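Local structure of LS-24 (Lathyrus sativus, 3LP9) at residues F10-Y19 with I86-K94. The protein is a hemopexin-fold seed albumin that probably binds hemin as a monomer and spermine as a dimer, and may act in oxidative stress response. Sequence-based numbering, arbitrary orientation.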
loop_
_atom_site.group_PDB
_atom_site.type_symbol
_atom_site.label_atom_id
_atom_site.label_comp_id
_atom_site.label_asym_id
_atom_site.label_seq_id
_atom_site.Cartn_x
_atom_site.Cartn_y
_atom_site.Cartn_z
ATOM N N PHE A 10 -5.283 15.310 -13.098
ATOM C CA PHE A 10 -4.309 16.375 -12.917
ATOM C C PHE A 10 -3.904 17.015 -14.245
ATOM O O PHE A 10 -4.030 16.435 -15.303
ATOM C CB PHE A 10 -3.114 15.879 -12.068
ATOM C CG PHE A 10 -2.148 14.986 -12.783
ATOM C CD1 PHE A 10 -2.068 13.633 -12.455
ATOM C CD2 PHE A 10 -1.184 15.538 -13.695
ATOM C CE1 PHE A 10 -1.082 12.806 -13.078
ATOM C CE2 PHE A 10 -0.216 14.736 -14.318
ATOM C CZ PHE A 10 -0.165 13.389 -14.016
ATOM N N ARG A 11 -3.497 18.268 -14.172
ATOM C CA ARG A 11 -3.045 19.000 -15.325
ATOM C C ARG A 11 -1.608 18.627 -15.787
ATOM O O ARG A 11 -0.642 18.572 -14.980
ATOM C CB ARG A 11 -3.133 20.520 -15.036
ATOM C CG ARG A 11 -2.987 21.347 -16.327
ATOM C CD ARG A 11 -2.803 22.781 -16.129
ATOM N NE ARG A 11 -2.017 22.992 -14.959
ATOM C CZ ARG A 11 -2.207 23.991 -14.124
ATOM N NH1 ARG A 11 -3.167 24.875 -14.353
ATOM N NH2 ARG A 11 -1.468 24.077 -13.037
ATOM N N SER A 12 -1.462 18.426 -17.099
ATOM C CA SER A 12 -0.140 18.147 -17.670
ATOM C C SER A 12 0.661 19.425 -17.835
ATOM O O SER A 12 0.092 20.495 -17.983
ATOM C CB SER A 12 -0.269 17.440 -19.000
ATOM O OG SER A 12 1.021 17.102 -19.489
ATOM N N SER A 13 1.987 19.325 -17.760
ATOM C CA SER A 13 2.863 20.496 -18.094
ATOM C C SER A 13 2.771 20.793 -19.597
ATOM O O SER A 13 3.114 21.905 -20.041
ATOM C CB SER A 13 4.325 20.238 -17.703
ATOM O OG SER A 13 4.818 19.066 -18.287
ATOM N N LYS A 14 2.346 19.791 -20.376
ATOM C CA LYS A 14 2.080 19.979 -21.802
ATOM C C LYS A 14 0.758 20.718 -21.983
ATOM O O LYS A 14 -0.296 20.244 -21.549
ATOM C CB LYS A 14 2.043 18.636 -22.574
ATOM C CG LYS A 14 3.408 17.903 -22.600
ATOM C CD LYS A 14 3.372 16.693 -23.471
ATOM C CE LYS A 14 3.141 17.046 -24.913
ATOM N NZ LYS A 14 3.199 15.751 -25.668
ATOM N N ASN A 15 0.807 21.853 -22.670
ATOM C CA ASN A 15 -0.339 22.702 -22.800
ATOM C C ASN A 15 -1.632 22.008 -23.183
ATOM O O ASN A 15 -1.655 21.210 -24.091
ATOM C CB ASN A 15 0.022 23.831 -23.740
ATOM C CG ASN A 15 -1.077 24.834 -23.918
ATOM O OD1 ASN A 15 -1.719 24.833 -24.955
ATOM N ND2 ASN A 15 -1.254 25.739 -22.951
ATOM N N ASN A 16 -2.722 22.316 -22.445
ATOM C CA ASN A 16 -4.086 21.891 -22.790
ATOM C C ASN A 16 -4.343 20.385 -22.690
ATOM O O ASN A 16 -5.333 19.894 -23.184
ATOM C CB ASN A 16 -4.473 22.418 -24.166
ATOM C CG ASN A 16 -4.734 23.913 -24.187
ATOM O OD1 ASN A 16 -4.687 24.637 -23.161
ATOM N ND2 ASN A 16 -5.021 24.394 -25.354
ATOM N N GLU A 17 -3.459 19.668 -21.982
ATOM C CA GLU A 17 -3.582 18.229 -21.716
ATOM C C GLU A 17 -3.763 17.937 -20.211
ATOM O O GLU A 17 -3.233 18.669 -19.370
ATOM C CB GLU A 17 -2.330 17.505 -22.247
ATOM C CG GLU A 17 -2.205 17.642 -23.759
ATOM C CD GLU A 17 -1.036 16.920 -24.339
ATOM O OE1 GLU A 17 -0.581 15.887 -23.786
ATOM O OE2 GLU A 17 -0.561 17.423 -25.394
ATOM N N ALA A 18 -4.523 16.863 -19.913
ATOM C CA ALA A 18 -4.816 16.459 -18.564
ATOM C C ALA A 18 -4.977 14.923 -18.519
ATOM O O ALA A 18 -5.415 14.323 -19.476
ATOM C CB ALA A 18 -6.036 17.150 -18.084
ATOM N N TYR A 19 -4.557 14.296 -17.407
ATOM C CA TYR A 19 -4.711 12.851 -17.168
ATOM C C TYR A 19 -5.951 12.614 -16.259
ATOM O O TYR A 19 -6.135 13.280 -15.223
ATOM C CB TYR A 19 -3.428 12.301 -16.499
ATOM C CG TYR A 19 -2.170 12.426 -17.311
ATOM C CD1 TYR A 19 -1.721 11.350 -18.099
ATOM C CD2 TYR A 19 -1.414 13.603 -17.312
ATOM C CE1 TYR A 19 -0.519 11.429 -18.865
ATOM C CE2 TYR A 19 -0.224 13.700 -18.068
ATOM C CZ TYR A 19 0.208 12.599 -18.848
ATOM O OH TYR A 19 1.316 12.656 -19.671
ATOM N N ILE A 86 5.286 11.367 -8.103
ATOM C CA ILE A 86 5.825 10.799 -9.331
ATOM C C ILE A 86 6.297 11.847 -10.366
ATOM O O ILE A 86 5.969 13.033 -10.289
ATOM C CB ILE A 86 4.781 9.866 -10.050
ATOM C CG1 ILE A 86 3.683 10.721 -10.734
ATOM C CG2 ILE A 86 4.216 8.853 -9.071
ATOM C CD1 ILE A 86 2.643 9.884 -11.547
ATOM N N ASP A 87 7.114 11.371 -11.318
ATOM C CA ASP A 87 7.459 12.138 -12.477
ATOM C C ASP A 87 6.772 11.418 -13.601
ATOM O O ASP A 87 7.148 10.308 -13.888
ATOM C CB ASP A 87 8.964 12.184 -12.730
ATOM C CG ASP A 87 9.299 13.197 -13.834
ATOM O OD1 ASP A 87 8.783 12.968 -14.976
ATOM O OD2 ASP A 87 9.968 14.245 -13.563
ATOM N N TYR A 88 5.744 12.019 -14.215
ATOM C CA TYR A 88 4.973 11.306 -15.237
ATOM C C TYR A 88 5.550 11.546 -16.648
ATOM O O TYR A 88 4.909 11.232 -17.621
ATOM C CB TYR A 88 3.483 11.702 -15.196
ATOM C CG TYR A 88 3.255 13.203 -15.354
ATOM C CD1 TYR A 88 3.222 14.042 -14.221
ATOM C CD2 TYR A 88 3.120 13.796 -16.620
ATOM C CE1 TYR A 88 3.040 15.406 -14.341
ATOM C CE2 TYR A 88 2.948 15.192 -16.752
ATOM C CZ TYR A 88 2.896 15.970 -15.619
ATOM O OH TYR A 88 2.697 17.337 -15.690
ATOM N N ALA A 89 6.742 12.134 -16.699
ATOM C CA ALA A 89 7.515 12.388 -17.916
ATOM C C ALA A 89 6.682 12.329 -19.181
ATOM O O ALA A 89 6.694 11.291 -19.881
ATOM C CB ALA A 89 8.623 11.402 -17.991
ATOM N N PRO A 90 5.935 13.422 -19.489
ATOM C CA PRO A 90 5.036 13.454 -20.651
ATOM C C PRO A 90 5.683 13.391 -22.033
ATOM O O PRO A 90 4.989 13.080 -22.992
ATOM C CB PRO A 90 4.304 14.779 -20.476
ATOM C CG PRO A 90 5.239 15.635 -19.835
ATOM C CD PRO A 90 5.932 14.734 -18.808
ATOM N N HIS A 91 6.982 13.697 -22.139
ATOM C CA HIS A 91 7.721 13.661 -23.399
ATOM C C HIS A 91 8.531 12.361 -23.550
ATOM O O HIS A 91 8.387 11.661 -24.544
ATOM C CB HIS A 91 8.672 14.868 -23.494
ATOM C CG HIS A 91 7.986 16.195 -23.326
ATOM N ND1 HIS A 91 7.973 16.887 -22.127
ATOM C CD2 HIS A 91 7.263 16.939 -24.195
ATOM C CE1 HIS A 91 7.272 17.995 -22.273
ATOM N NE2 HIS A 91 6.845 18.055 -23.520
ATOM N N SER A 92 9.391 12.062 -22.565
ATOM C CA SER A 92 10.251 10.893 -22.592
ATOM C C SER A 92 9.506 9.611 -22.313
ATOM O O SER A 92 10.070 8.549 -22.517
ATOM C CB SER A 92 11.380 11.027 -21.576
ATOM O OG SER A 92 10.906 10.845 -20.257
ATOM N N LYS A 93 8.258 9.709 -21.811
ATOM C CA LYS A 93 7.465 8.528 -21.426
ATOM C C LYS A 93 8.217 7.691 -20.372
ATOM O O LYS A 93 7.949 6.493 -20.189
ATOM C CB LYS A 93 7.075 7.695 -22.672
ATOM C CG LYS A 93 6.556 8.531 -23.877
ATOM C CD LYS A 93 5.507 9.501 -23.359
ATOM C CE LYS A 93 4.592 10.114 -24.449
ATOM N NZ LYS A 93 5.369 10.912 -25.411
ATOM N N LYS A 94 9.151 8.320 -19.656
ATOM C CA LYS A 94 9.920 7.602 -18.669
ATOM C C LYS A 94 9.539 7.993 -17.235
ATOM O O LYS A 94 10.314 8.637 -16.480
ATOM C CB LYS A 94 11.386 7.866 -18.903
ATOM C CG LYS A 94 12.258 6.777 -18.482
ATOM C CD LYS A 94 13.532 6.892 -19.308
ATOM C CE LYS A 94 13.079 7.110 -20.719
ATOM N NZ LYS A 94 14.251 7.502 -21.584
HETATM O O HOH W 1 5.435 14.137 -25.957
#
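The ring of Tyr-88 packs against Phe-10 and Tyr-19, which both lie on the same side of it, and its hydroxyl reaches the backbone of Ser-13. Phe-10 comes over one face of it, with CE2 only 3.3 Å from Tyr-88 CE1. The two ring planes are tilted by 52° and meet obliquely. Tyr-19 adds a second oblique contact, its CE2 3.6 Å from Tyr-88 CD2. Pro-90 is buried next to them, its CB 3.8 Å from Tyr-19 OH. Tyr-88 holds CG between its backbone N and carbonyl carbon (chi1 57°), and its ring points across to residues 10-13. The phenol oxygen then accepts a hydrogen bond from Ser-13 N (3.0 Å). The donor lies at the ring edge, near its plane, and the bond is bent, at 138°. With an alanine here, a gap would probably open beside Phe-10 and Tyr-19, and Ser-13 N would lose this acceptor.

LS-24 has the hemopexin fold, a four-bladed beta-propeller. Strands 6-11 and 17-22 belong to one blade and strand 82-87 to the next, so the aromatic cluster joins neighbouring blades. Asn-73 of the second blade binds Ser-13 OG, and Arg-11 makes a salt bridge to Asp-69.

Toward the solvent the packing is looser. Lys-14 lies alongside the exposed His-91. It also runs past Pro-90 in the opposite direction, with CD 3.7 Å from Pro-90 CB. Ser-12 OG accepts from Lys-14 N, an ST turn in the 12-14 loop. The lysine chain bends at chi3, and its ammonium end reaches a water. That water accepts from Lys-14 NZ (2.8 Å) and donates to Pro-90 O (3.2 Å).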